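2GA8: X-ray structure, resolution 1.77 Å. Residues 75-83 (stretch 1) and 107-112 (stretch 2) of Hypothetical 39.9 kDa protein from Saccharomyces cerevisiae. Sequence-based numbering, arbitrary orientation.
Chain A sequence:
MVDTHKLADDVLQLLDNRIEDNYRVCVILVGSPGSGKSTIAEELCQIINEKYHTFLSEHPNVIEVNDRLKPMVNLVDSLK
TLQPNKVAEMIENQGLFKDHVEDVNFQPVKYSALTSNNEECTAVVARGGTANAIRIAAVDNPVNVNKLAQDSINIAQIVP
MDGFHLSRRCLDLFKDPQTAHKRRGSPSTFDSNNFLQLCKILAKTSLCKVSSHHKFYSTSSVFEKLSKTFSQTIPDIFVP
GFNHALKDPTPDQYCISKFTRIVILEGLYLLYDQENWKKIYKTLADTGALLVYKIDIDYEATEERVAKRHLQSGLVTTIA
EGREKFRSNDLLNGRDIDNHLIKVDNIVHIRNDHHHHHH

Stretch 1 (75-83) LVDSLKTLQ
Stretch 2, residues 107-112: QPVKYS

Apolar side chains pack at van der Waals distance in the centre of this interface, which buries 540 Å² in total. Leu82 (chi1 t, chi2 p) points toward stretch 2, placing its CB 4.0 Å from Val109 CG2 and its CD2 4.0 Å from Tyr111 CD2, obliquely to the ring; Tyr111 has chi1 67° and chi2 88°. Leu79 (m, t) sets CD1 4.1 Å from Pro108 CB. Leu79, Leu82, Val109 and Pro108 suit these places because their side chains are purely hydrocarbon and bring no polar group that would need a partner.

The backbones run parallel and extended, Thr81 in register with Lys110 (CA–CA 4.9 Å) and Leu82 with Tyr111 (CA–CA 5.6 Å). Lys110 is bonded through both its own N and its own O: its N donates to Lys80 O (3.1 Å, 166°), and its O accepts from Leu82 N (2.7 Å, 175°). Before this pairing, a water accepts from Lys80 N (3.0 Å) and donates to Pro108 O (2.8 Å), bridging the two backbones where they do not bond directly.

At the polar edge, Lys110 (chi1 p, then t, t, t) has the largest area covered by the other stretch, 135 Å². Its CD packs 3.6 Å from Val76 CG2, its CE lies 3.4 Å from Thr81 OG1, and its NZ donates to Val76 O (2.7 Å). That carbonyl also accepts from Leu79 N (3.2 Å), closing the type I turn Val76–Leu79, so the lysine ties the turn to the strand.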

# COMPACT_ATOMS: atom_id res chain seq x y z
N LEU A 75 16.82 -7.05 0.61
CA LEU A 75 15.96 -5.89 0.53
C LEU A 75 16.23 -4.76 1.51
O LEU A 75 15.90 -3.61 1.23
CB LEU A 75 14.50 -6.33 0.65
CG LEU A 75 14.10 -7.34 -0.43
CD1 LEU A 75 12.69 -7.82 -0.19
CD2 LEU A 75 14.23 -6.68 -1.79
N VAL A 76 16.83 -5.07 2.65
CA VAL A 76 17.09 -4.04 3.64
C VAL A 76 18.54 -3.91 4.09
O VAL A 76 18.82 -3.55 5.23
CB VAL A 76 16.20 -4.25 4.88
CG1 VAL A 76 14.74 -4.08 4.50
CG2 VAL A 76 16.43 -5.64 5.47
N ASP A 77 19.47 -4.19 3.18
CA ASP A 77 20.89 -4.08 3.48
C ASP A 77 21.27 -2.60 3.66
O ASP A 77 22.21 -2.28 4.38
CB ASP A 77 21.71 -4.70 2.35
CG ASP A 77 21.37 -4.11 0.99
OD1 ASP A 77 21.56 -2.89 0.81
OD2 ASP A 77 20.91 -4.87 0.11
N SER A 78 20.54 -1.72 2.99
CA SER A 78 20.79 -0.28 3.06
C SER A 78 20.34 0.34 4.38
O SER A 78 20.66 1.49 4.68
CB SER A 78 20.08 0.43 1.90
OG SER A 78 20.48 -0.09 0.65
N LEU A 79 19.59 -0.42 5.17
CA LEU A 79 19.09 0.06 6.45
C LEU A 79 20.01 -0.29 7.60
O LEU A 79 20.66 -1.33 7.58
CB LEU A 79 17.71 -0.52 6.73
CG LEU A 79 16.57 -0.18 5.77
CD1 LEU A 79 15.27 -0.77 6.32
CD2 LEU A 79 16.46 1.33 5.61
N LYS A 80 20.08 0.58 8.60
CA LYS A 80 20.93 0.31 9.74
C LYS A 80 20.20 -0.67 10.65
O LYS A 80 18.97 -0.66 10.74
CB LYS A 80 21.27 1.61 10.50
CG LYS A 80 20.41 1.88 11.72
CD LYS A 80 20.89 3.13 12.46
CE LYS A 80 20.11 3.35 13.74
NZ LYS A 80 20.29 2.22 14.69
N THR A 81 20.97 -1.52 11.33
CA THR A 81 20.39 -2.50 12.22
C THR A 81 20.07 -1.90 13.58
O THR A 81 20.89 -1.19 14.16
CB THR A 81 21.35 -3.70 12.43
OG1 THR A 81 21.64 -4.30 11.17
CG2 THR A 81 20.74 -4.74 13.35
N LEU A 82 18.87 -2.17 14.07
CA LEU A 82 18.48 -1.68 15.38
C LEU A 82 19.16 -2.66 16.33
O LEU A 82 18.71 -3.80 16.48
CB LEU A 82 16.96 -1.75 15.56
CG LEU A 82 16.40 -1.14 16.85
CD1 LEU A 82 16.77 0.34 16.94
CD2 LEU A 82 14.89 -1.31 16.86
N GLN A 83 20.26 -2.23 16.94
CA GLN A 83 21.02 -3.08 17.85
C GLN A 83 20.13 -3.73 18.91
O GLN A 83 19.15 -3.13 19.37
CB GLN A 83 22.13 -2.28 18.52
CG GLN A 83 23.19 -1.77 17.55
CD GLN A 83 23.84 -2.88 16.74
OE1 GLN A 83 24.32 -3.87 17.29
NE2 GLN A 83 23.85 -2.72 15.42
N GLN A 107 14.83 7.56 9.76
CA GLN A 107 15.04 6.48 8.81
C GLN A 107 14.63 5.13 9.38
O GLN A 107 14.82 4.85 10.57
CB GLN A 107 16.50 6.42 8.36
CG GLN A 107 16.92 7.60 7.49
CD GLN A 107 16.06 7.73 6.24
OE1 GLN A 107 16.05 6.84 5.38
NE2 GLN A 107 15.34 8.84 6.13
N PRO A 108 14.04 4.27 8.54
CA PRO A 108 13.60 2.94 8.96
C PRO A 108 14.81 2.13 9.40
O PRO A 108 15.91 2.31 8.87
CB PRO A 108 12.97 2.37 7.69
CG PRO A 108 12.47 3.58 6.97
CD PRO A 108 13.60 4.56 7.16
N VAL A 109 14.60 1.25 10.37
CA VAL A 109 15.67 0.40 10.87
C VAL A 109 15.18 -1.05 10.83
O VAL A 109 13.98 -1.31 10.81
CB VAL A 109 16.09 0.79 12.31
CG1 VAL A 109 16.67 2.20 12.30
CG2 VAL A 109 14.89 0.72 13.25
N LYS A 110 16.13 -1.99 10.82
CA LYS A 110 15.80 -3.41 10.76
C LYS A 110 16.33 -4.19 11.95
O LYS A 110 17.21 -3.73 12.67
CB LYS A 110 16.41 -4.01 9.49
CG LYS A 110 17.93 -3.96 9.49
CD LYS A 110 18.53 -4.46 8.19
CE LYS A 110 20.05 -4.35 8.21
NZ LYS A 110 20.65 -4.68 6.89
N TYR A 111 15.78 -5.39 12.14
CA TYR A 111 16.20 -6.28 13.22
C TYR A 111 15.55 -7.64 13.08
O TYR A 111 14.47 -7.77 12.50
CB TYR A 111 15.88 -5.67 14.59
CG TYR A 111 14.42 -5.54 14.91
CD1 TYR A 111 13.72 -6.59 15.52
CD2 TYR A 111 13.72 -4.37 14.63
CE1 TYR A 111 12.37 -6.48 15.83
CE2 TYR A 111 12.37 -4.24 14.94
CZ TYR A 111 11.70 -5.30 15.54
OH TYR A 111 10.37 -5.17 15.84
N SER A 112 16.22 -8.67 13.60
CA SER A 112 15.71 -10.03 13.54
C SER A 112 14.59 -10.23 14.55
O SER A 112 14.80 -10.09 15.75
CB SER A 112 16.84 -11.02 13.81
OG SER A 112 17.91 -10.82 12.91
O HOH W 1 18.54 3.19 8.61